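Local coordinates for genome polyprotein (PDB 6QWT) that is the 3Dpol part of the polyprotein, an RNA-dependent RNA polymerase that probably copies the viral RNA genome, at residues Tyr153-Lys158 against Ser278-Gly283; Pro149-Thr154 against Ala177-Ala182; Ile396-Ser401 against Ala428-Pro433. One frame throughout, in Å; residues are numbered along the deposited sequence.

Interactions 1 and 2 share strand 152-157 and with it Y153 and T154, and their centres are 10 Å apart. Within one mixed sheet this strand runs parallel to 277-282 (interaction 1) and antiparallel to 174-177 (interaction 2), after which the chain enters helix 180-189. That sheet, which also takes in the N-terminal strand 2-5, is consistent with the fingers domain of a picornaviral polymerase. Interaction 3 opens later along the chain, on the other side of its centre, about 36 and 38 Å from the other two (centre to centre). It joins the 384-388/396-400 hairpin to the C-terminal helices, so the contacts probably lie in the fingers on one side and near the palm-thumb junction on the other.

Interaction 1 (Tyr153-Lys158 against Ser278-Gly283); sequences YTTFLK and SKHVFG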
loop_
_atom_site.group_PDB
_atom_site.type_symbol
_atom_site.label_atom_id
_atom_site.label_comp_id
_atom_site.label_asym_id
_atom_site.label_seq_id
_atom_site.Cartn_x
_atom_site.Cartn_y
_atom_site.Cartn_z
ATOM N N TYR A 153 1.820 4.364 -16.859
ATOM C CA TYR A 153 1.931 4.870 -15.499
ATOM C C TYR A 153 2.809 6.116 -15.502
ATOM O O TYR A 153 3.871 6.131 -16.133
ATOM C CB TYR A 153 2.537 3.814 -14.569
ATOM C CG TYR A 153 1.624 2.654 -14.231
ATOM C CD1 TYR A 153 0.843 2.665 -13.077
ATOM C CD2 TYR A 153 1.551 1.539 -15.060
ATOM C CE1 TYR A 153 0.007 1.596 -12.766
ATOM C CE2 TYR A 153 0.723 0.472 -14.758
ATOM C CZ TYR A 153 -0.046 0.503 -13.612
ATOM O OH TYR A 153 -0.866 -0.565 -13.324
ATOM N N THR A 154 2.368 7.162 -14.807
ATOM C CA THR A 154 3.212 8.327 -14.565
ATOM C C THR A 154 4.047 8.085 -13.315
ATOM O O THR A 154 3.504 7.768 -12.253
ATOM C CB THR A 154 2.377 9.598 -14.393
ATOM O OG1 THR A 154 1.430 9.411 -13.335
ATOM C CG2 THR A 154 1.638 9.925 -15.676
ATOM N N THR A 155 5.363 8.237 -13.441
ATOM C CA THR A 155 6.302 7.956 -12.360
ATOM C C THR A 155 6.872 9.258 -11.811
ATOM O O THR A 155 7.332 10.110 -12.578
ATOM C CB THR A 155 7.439 7.052 -12.845
ATOM O OG1 THR A 155 6.894 5.843 -13.386
ATOM C CG2 THR A 155 8.383 6.715 -11.700
ATOM N N PHE A 156 6.850 9.400 -10.489
ATOM C CA PHE A 156 7.405 10.561 -9.811
ATOM C C PHE A 156 8.229 10.111 -8.613
ATOM O O PHE A 156 8.121 8.975 -8.144
ATOM C CB PHE A 156 6.304 11.526 -9.337
ATOM C CG PHE A 156 5.457 12.079 -10.449
ATOM C CD1 PHE A 156 5.995 12.958 -11.376
ATOM C CD2 PHE A 156 4.120 11.730 -10.560
ATOM C CE1 PHE A 156 5.218 13.473 -12.398
ATOM C CE2 PHE A 156 3.337 12.241 -11.581
ATOM C CZ PHE A 156 3.887 13.113 -12.500
ATOM N N LEU A 157 9.066 11.021 -8.126
ATOM C CA LEU A 157 9.713 10.842 -6.835
ATOM C C LEU A 157 8.724 11.198 -5.732
ATOM O O LEU A 157 8.070 12.248 -5.779
ATOM C CB LEU A 157 10.964 11.714 -6.746
ATOM C CG LEU A 157 11.995 11.482 -7.850
ATOM C CD1 LEU A 157 13.127 12.496 -7.768
ATOM C CD2 LEU A 157 12.533 10.061 -7.777
ATOM N N LYS A 158 8.594 10.313 -4.751
ATOM C CA LYS A 158 7.571 10.484 -3.726
ATOM C C LYS A 158 8.008 11.551 -2.733
ATOM O O LYS A 158 8.998 11.379 -2.014
ATOM C CB LYS A 158 7.284 9.165 -3.015
ATOM C CG LYS A 158 6.078 9.255 -2.085
ATOM C CD LYS A 158 5.748 7.941 -1.386
ATOM C CE LYS A 158 4.233 7.773 -1.295
ATOM N NZ LYS A 158 3.834 6.402 -1.711
ATOM N N SER A 278 4.506 -3.500 -17.718
ATOM C CA SER A 278 3.850 -2.204 -17.649
ATOM C C SER A 278 4.678 -1.124 -18.334
ATOM O O SER A 278 5.907 -1.199 -18.392
ATOM C CB SER A 278 3.605 -1.811 -16.190
ATOM O OG SER A 278 4.829 -1.786 -15.473
ATOM N N LYS A 279 3.985 -0.105 -18.839
ATOM C CA LYS A 279 4.614 1.049 -19.464
ATOM C C LYS A 279 4.656 2.210 -18.479
ATOM O O LYS A 279 3.680 2.472 -17.770
ATOM C CB LYS A 279 3.861 1.468 -20.730
ATOM C CG LYS A 279 3.852 0.405 -21.812
ATOM C CD LYS A 279 2.681 0.576 -22.759
ATOM C CE LYS A 279 2.875 1.780 -23.648
ATOM N NZ LYS A 279 1.761 1.952 -24.619
ATOM N N HIS A 280 5.790 2.907 -18.445
ATOM C CA HIS A 280 6.010 3.992 -17.501
ATOM C C HIS A 280 6.568 5.211 -18.220
ATOM O O HIS A 280 7.206 5.095 -19.268
ATOM C CB HIS A 280 6.982 3.580 -16.386
ATOM C CG HIS A 280 6.535 2.391 -15.593
ATOM N ND1 HIS A 280 6.160 2.480 -14.270
ATOM C CD2 HIS A 280 6.420 1.083 -15.930
ATOM C CE1 HIS A 280 5.828 1.280 -13.828
ATOM N NE2 HIS A 280 5.973 0.416 -14.816
ATOM N N VAL A 281 6.324 6.385 -17.641
ATOM C CA VAL A 281 6.936 7.623 -18.109
ATOM C C VAL A 281 7.417 8.410 -16.894
ATOM O O VAL A 281 6.617 8.785 -16.030
ATOM C CB VAL A 281 5.985 8.468 -18.979
ATOM C CG1 VAL A 281 4.656 8.757 -18.272
ATOM C CG2 VAL A 281 6.674 9.749 -19.423
ATOM N N PHE A 282 8.725 8.630 -16.813
ATOM C CA PHE A 282 9.353 9.382 -15.731
ATOM C C PHE A 282 9.995 10.614 -16.358
ATOM O O PHE A 282 11.129 10.554 -16.842
ATOM C CB PHE A 282 10.378 8.519 -14.997
ATOM C CG PHE A 282 11.123 9.242 -13.908
ATOM C CD1 PHE A 282 10.505 9.536 -12.703
ATOM C CD2 PHE A 282 12.446 9.608 -14.083
ATOM C CE1 PHE A 282 11.192 10.191 -11.697
ATOM C CE2 PHE A 282 13.139 10.263 -13.081
ATOM C CZ PHE A 282 12.511 10.554 -11.887
ATOM N N GLY A 283 9.273 11.729 -16.358
ATOM C CA GLY A 283 9.759 12.892 -17.080
ATOM C C GLY A 283 9.694 12.592 -18.568
ATOM O O GLY A 283 8.632 12.268 -19.115
HETATM O O HOH W 1 6.620 11.483 -14.867
#
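F282 lies against T155 and L157 where strands 153-157 and 278-282 run parallel, their short axes 43° apart in direction and 4.7 Å at closest approach. Its CB meets CB of T155 at 3.9 Å. CG is anti to the backbone N (chi1 177°); the ring meets the partner strand at its edge, CD1 lying 3.2 Å from T155 O and also touching T155 CG2. Farther out, CE1 comes 4.1 Å from L157 CG, and CZ closes on L157 CD2. T155 O also accepts a hydrogen bond from a water that donates to V281 O as well and accepts from G283 N, bridging the strands where their direct pairing ends. That pairing is a ladder of three bonds: Y153 N to K279 O at 2.8 Å, V281 N to Y153 O at 2.9 Å and T155 N to V281 O at 2.9 Å. Y153 and H280 share one face, their rings near-parallel (24°) but widely offset. H280 ND1 and T155 OG1 both bond E176, while H280 NE2 and S278 OG share a 2.6 Å hydrogen bond, either being the possible donor. In this sheet, probably part of the fingers, strands 174-177 and 285-290 flank the pair, and helix 50-54 packs on L157 and F282.

Interaction 2 (Pro149-Thr154 against Ala177-Ala182); sequences PDYFYT and AAPIHA
T154 and A177 exchange backbone hydrogen bonds, N to O in each direction at 3.0 Å, which defines an antiparallel hydrogen-bonded pair. A177 O is gripped twice by T154: OG1 adds a longer bond of 3.3 Å and reaches the carbonyl plane from the face opposite to N. Two waters extend the polar set. One donates to both F152 O and A177 O; the other, donating to D150 O, lies at the edge of the H181 ring, 2.7 Å from its NE2. F152 O is also approached closely by a carbon, CD of P179, at 3.1 Å. This is the edge of the sheet: 174-177 is its outermost strand here, and the chain turns at once through A178 into helix 180-189, with P179 at the N-cap position. Apolar contacts follow that turn. A182 CB stands over the centre of the Y151 ring, 3.5 Å from the centroid and 7° off the normal, a CH-pi contact. Y151 CG lies between the backbone N and the carbonyl carbon (chi1 60°). P179 crosses Y151 at about a right angle, its CD 3.6 Å from CD1. A178 CB meets Y153 CE1 at 3.6 Å. Beyond these segments, Y151 OH bonds S274 OG on helix 267-276, and H181 ND1 bonds W114.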
loop_
_atom_site.group_PDB
_atom_site.type_symbol
_atom_site.label_atom_id
_atom_site.label_comp_id
_atom_site.label_asym_id
_atom_site.label_seq_id
_atom_site.Cartn_x
_atom_site.Cartn_y
_atom_site.Cartn_z
ATOM N N PRO A 149 -5.570 -3.257 -22.959
ATOM C CA PRO A 149 -5.087 -2.412 -21.857
ATOM C C PRO A 149 -3.698 -1.845 -22.117
ATOM O O PRO A 149 -2.704 -2.335 -21.572
ATOM C CB PRO A 149 -5.099 -3.366 -20.655
ATOM C CG PRO A 149 -4.935 -4.728 -21.256
ATOM C CD PRO A 149 -5.628 -4.683 -22.590
ATOM N N ASP A 150 -3.631 -0.801 -22.946
ATOM C CA ASP A 150 -2.383 -0.170 -23.376
ATOM C C ASP A 150 -2.355 1.246 -22.803
ATOM O O ASP A 150 -3.019 2.147 -23.323
ATOM C CB ASP A 150 -2.296 -0.164 -24.901
ATOM C CG ASP A 150 -0.963 0.347 -25.419
ATOM O OD1 ASP A 150 -0.027 0.529 -24.614
ATOM O OD2 ASP A 150 -0.850 0.559 -26.644
ATOM N N TYR A 151 -1.583 1.445 -21.738
ATOM C CA TYR A 151 -1.615 2.711 -21.018
ATOM C C TYR A 151 -0.292 2.908 -20.288
ATOM O O TYR A 151 0.499 1.974 -20.126
ATOM C CB TYR A 151 -2.797 2.760 -20.040
ATOM C CG TYR A 151 -2.768 1.673 -18.990
ATOM C CD1 TYR A 151 -2.111 1.865 -17.782
ATOM C CD2 TYR A 151 -3.399 0.453 -19.207
ATOM C CE1 TYR A 151 -2.077 0.874 -16.820
ATOM C CE2 TYR A 151 -3.371 -0.545 -18.247
ATOM C CZ TYR A 151 -2.708 -0.326 -17.056
ATOM O OH TYR A 151 -2.673 -1.310 -16.095
ATOM N N PHE A 152 -0.075 4.140 -19.831
ATOM C CA PHE A 152 1.167 4.559 -19.191
ATOM C C PHE A 152 0.930 4.861 -17.717
ATOM O O PHE A 152 -0.037 5.546 -17.367
ATOM C CB PHE A 152 1.740 5.808 -19.867
ATOM C CG PHE A 152 2.406 5.545 -21.188
ATOM C CD1 PHE A 152 3.731 5.143 -21.243
ATOM C CD2 PHE A 152 1.714 5.725 -22.375
ATOM C CE1 PHE A 152 4.349 4.910 -22.458
ATOM C CE2 PHE A 152 2.330 5.494 -23.594
ATOM C CZ PHE A 152 3.648 5.087 -23.633
ATOM N N TYR A 153 1.820 4.364 -16.859
ATOM C CA TYR A 153 1.931 4.870 -15.499
ATOM C C TYR A 153 2.809 6.116 -15.502
ATOM O O TYR A 153 3.871 6.131 -16.133
ATOM C CB TYR A 153 2.537 3.814 -14.569
ATOM C CG TYR A 153 1.624 2.654 -14.231
ATOM C CD1 TYR A 153 0.843 2.665 -13.077
ATOM C CD2 TYR A 153 1.551 1.539 -15.060
ATOM C CE1 TYR A 153 0.007 1.596 -12.766
ATOM C CE2 TYR A 153 0.723 0.472 -14.758
ATOM C CZ TYR A 153 -0.046 0.503 -13.612
ATOM O OH TYR A 153 -0.866 -0.565 -13.324
ATOM N N THR A 154 2.368 7.162 -14.807
ATOM C CA THR A 154 3.212 8.327 -14.565
ATOM C C THR A 154 4.047 8.085 -13.315
ATOM O O THR A 154 3.504 7.768 -12.253
ATOM C CB THR A 154 2.377 9.598 -14.393
ATOM O OG1 THR A 154 1.430 9.411 -13.335
ATOM C CG2 THR A 154 1.638 9.925 -15.676
ATOM N N ALA A 177 1.228 6.515 -10.778
ATOM C CA ALA A 177 -0.218 6.645 -10.882
ATOM C C ALA A 177 -0.686 6.149 -12.243
ATOM O O ALA A 177 -0.141 6.552 -13.276
ATOM C CB ALA A 177 -0.656 8.098 -10.668
ATOM N N ALA A 178 -1.686 5.276 -12.238
ATOM C CA ALA A 178 -2.303 4.812 -13.467
ATOM C C ALA A 178 -3.304 5.847 -13.975
ATOM O O ALA A 178 -3.824 6.654 -13.201
ATOM C CB ALA A 178 -2.996 3.472 -13.233
ATOM N N PRO A 179 -3.585 5.853 -15.277
ATOM C CA PRO A 179 -4.560 6.810 -15.810
ATOM C C PRO A 179 -5.987 6.422 -15.445
ATOM O O PRO A 179 -6.293 5.267 -15.142
ATOM C CB PRO A 179 -4.334 6.750 -17.324
ATOM C CG PRO A 179 -3.732 5.410 -17.568
ATOM C CD PRO A 179 -2.940 5.060 -16.338
ATOM N N ILE A 180 -6.870 7.425 -15.499
ATOM C CA ILE A 180 -8.233 7.263 -14.993
ATOM C C ILE A 180 -8.996 6.207 -15.792
ATOM O O ILE A 180 -9.798 5.449 -15.234
ATOM C CB ILE A 180 -8.966 8.621 -14.984
ATOM C CG1 ILE A 180 -10.399 8.463 -14.465
ATOM C CG2 ILE A 180 -8.950 9.264 -16.371
ATOM C CD1 ILE A 180 -10.481 7.967 -13.033
ATOM N N HIS A 181 -8.755 6.127 -17.104
ATOM C CA HIS A 181 -9.471 5.136 -17.902
ATOM C C HIS A 181 -8.977 3.722 -17.618
ATOM O O HIS A 181 -9.758 2.769 -17.706
ATOM C CB HIS A 181 -9.362 5.459 -19.397
ATOM C CG HIS A 181 -7.965 5.417 -19.938
ATOM N ND1 HIS A 181 -7.019 6.375 -19.640
ATOM C CD2 HIS A 181 -7.362 4.546 -20.783
ATOM C CE1 HIS A 181 -5.891 6.090 -20.266
ATOM N NE2 HIS A 181 -6.072 4.984 -20.965
ATOM N N ALA A 182 -7.697 3.564 -17.268
ATOM C CA ALA A 182 -7.207 2.250 -16.862
ATOM C C ALA A 182 -7.707 1.875 -15.474
ATOM O O ALA A 182 -7.901 0.688 -15.182
ATOM C CB ALA A 182 -5.681 2.217 -16.898
HETATM O O HOH W 2 -4.149 4.323 -22.809
HETATM O O HOH W 3 -0.794 7.569 -15.794
#

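Interaction 3 (Ile396-Ser401 against Ala428-Pro433); sequences IHPVIS and AHHAGP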
loop_
_atom_site.group_PDB
_atom_site.type_symbol
_atom_site.label_atom_id
_atom_site.label_comp_id
_atom_site.label_asym_id
_atom_site.label_seq_id
_atom_site.Cartn_x
_atom_site.Cartn_y
_atom_site.Cartn_z
ATOM N N ILE A 396 -8.416 -3.879 21.438
ATOM C CA ILE A 396 -6.984 -3.728 21.211
ATOM C C ILE A 396 -6.715 -2.380 20.558
ATOM O O ILE A 396 -7.284 -2.068 19.505
ATOM C CB ILE A 396 -6.435 -4.872 20.340
ATOM C CG1 ILE A 396 -6.964 -6.222 20.840
ATOM C CG2 ILE A 396 -4.914 -4.852 20.332
ATOM C CD1 ILE A 396 -6.538 -6.570 22.255
ATOM N N HIS A 397 -5.828 -1.592 21.177
ATOM C CA HIS A 397 -5.418 -0.298 20.648
ATOM C C HIS A 397 -4.364 -0.479 19.556
ATOM O O HIS A 397 -3.429 -1.267 19.721
ATOM C CB HIS A 397 -4.835 0.584 21.754
ATOM C CG HIS A 397 -5.844 1.081 22.743
ATOM N ND1 HIS A 397 -6.542 2.256 22.568
ATOM C CD2 HIS A 397 -6.250 0.575 23.932
ATOM C CE1 HIS A 397 -7.345 2.448 23.600
ATOM N NE2 HIS A 397 -7.187 1.442 24.441
ATOM N N PRO A 398 -4.489 0.237 18.439
ATOM C CA PRO A 398 -3.359 0.378 17.512
ATOM C C PRO A 398 -2.444 1.501 17.972
ATOM O O PRO A 398 -2.793 2.683 17.889
ATOM C CB PRO A 398 -4.046 0.703 16.178
ATOM C CG PRO A 398 -5.317 1.388 16.570
ATOM C CD PRO A 398 -5.724 0.845 17.916
ATOM N N VAL A 399 -1.271 1.133 18.480
ATOM C CA VAL A 399 -0.334 2.085 19.064
ATOM C C VAL A 399 0.787 2.300 18.054
ATOM O O VAL A 399 1.711 1.489 17.945
ATOM C CB VAL A 399 0.197 1.598 20.414
ATOM C CG1 VAL A 399 1.102 2.653 21.050
ATOM C CG2 VAL A 399 -0.968 1.260 21.334
ATOM N N ILE A 400 0.706 3.402 17.315
ATOM C CA ILE A 400 1.706 3.724 16.306
ATOM C C ILE A 400 2.972 4.223 16.989
ATOM O O ILE A 400 2.942 4.722 18.121
ATOM C CB ILE A 400 1.145 4.753 15.300
ATOM C CG1 ILE A 400 1.953 4.742 13.999
ATOM C CG2 ILE A 400 1.094 6.150 15.910
ATOM C CD1 ILE A 400 1.189 5.294 12.810
ATOM N N SER A 401 4.101 4.067 16.303
ATOM C CA SER A 401 5.373 4.527 16.841
ATOM C C SER A 401 5.314 6.030 17.092
ATOM O O SER A 401 4.845 6.780 16.224
ATOM C CB SER A 401 6.512 4.199 15.876
ATOM O OG SER A 401 6.284 4.796 14.610
ATOM N N ALA A 428 -2.212 9.583 18.029
ATOM C CA ALA A 428 -1.403 9.711 19.234
ATOM C C ALA A 428 -2.131 9.333 20.520
ATOM O O ALA A 428 -1.480 8.889 21.472
ATOM C CB ALA A 428 -0.882 11.147 19.357
ATOM N N HIS A 429 -3.455 9.492 20.585
ATOM C CA HIS A 429 -4.157 9.254 21.844
ATOM C C HIS A 429 -4.097 7.797 22.284
ATOM O O HIS A 429 -4.262 7.519 23.478
ATOM C CB HIS A 429 -5.615 9.706 21.738
ATOM C CG HIS A 429 -6.508 8.713 21.060
ATOM N ND1 HIS A 429 -7.137 7.690 21.739
ATOM C CD2 HIS A 429 -6.873 8.585 19.763
ATOM C CE1 HIS A 429 -7.852 6.975 20.888
ATOM N NE2 HIS A 429 -7.708 7.497 19.683
ATOM N N HIS A 430 -3.866 6.864 21.353
ATOM C CA HIS A 430 -3.793 5.445 21.691
ATOM C C HIS A 430 -2.608 5.105 22.587
ATOM O O HIS A 430 -2.582 4.007 23.153
ATOM C CB HIS A 430 -3.724 4.603 20.415
ATOM C CG HIS A 430 -5.028 4.501 19.685
ATOM N ND1 HIS A 430 -6.151 3.933 20.247
ATOM C CD2 HIS A 430 -5.386 4.894 18.441
ATOM C CE1 HIS A 430 -7.146 3.979 19.379
ATOM N NE2 HIS A 430 -6.709 4.558 18.274
ATOM N N ALA A 431 -1.636 6.002 22.729
ATOM C CA ALA A 431 -0.490 5.765 23.596
ATOM C C ALA A 431 -0.825 5.884 25.077
ATOM O O ALA A 431 0.052 5.639 25.910
ATOM C CB ALA A 431 0.641 6.741 23.254
ATOM N N GLY A 432 -2.056 6.253 25.425
ATOM C CA GLY A 432 -2.419 6.493 26.800
ATOM C C GLY A 432 -2.699 7.960 27.052
ATOM O O GLY A 432 -2.160 8.840 26.376
ATOM N N PRO A 433 -3.550 8.249 28.043
ATOM C CA PRO A 433 -3.963 9.647 28.263
ATOM C C PRO A 433 -2.813 10.597 28.550
ATOM O O PRO A 433 -2.835 11.742 28.081
ATOM C CB PRO A 433 -4.925 9.540 29.460
ATOM C CG PRO A 433 -4.624 8.213 30.093
ATOM C CD PRO A 433 -4.221 7.319 28.965
#
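Strand 396-400 meets the 3-10 turn 429-431 at V399 and H430, whose CA atoms are 5.5 Å apart, and no backbone hydrogen bond links the two segments. The turn closes on itself through A431 N to A428 O and G432 N to H429 O. H430 carries most of the contact. Its ND1 forms a hydrogen bond with ND1 of H397, 2.9 Å long and nearly straight at 175°; either nitrogen could be the donor. The two rings meet rim to rim with planes at 65°, each nitrogen lying at the edge of the other ring, near its plane. The far nitrogens also have carboxylate partners, NE2 of H397 bonding D389 and NE2 of H430 bonding D213, so the chain of bonds runs D389, H397, H430, D213. Such flanking acids would probably favour holding protons on both NE2 atoms, and one proton between the ND1 atoms could then leave one ring cationic. The strand belongs to a hairpin with 384-388, which is consistent with the motif E region of picornaviral polymerases, between palm and thumb; D213 lies on helix 212-222, and the turn joins helices 417-428 and 433-449. The faces of the H430 ring are both occupied. P398 CD sits over the centre of one, 3.8 Å from the centroid, as a CH-pi contact, while H429 NE2 lies over the other, offset toward the rim. P398 O approaches H430 CB at 3.3 Å, and V399 CG2 comes 3.7 Å from H430 O. From helix 459-469, W466 stacks on H397 and meets H430 edge-to-face.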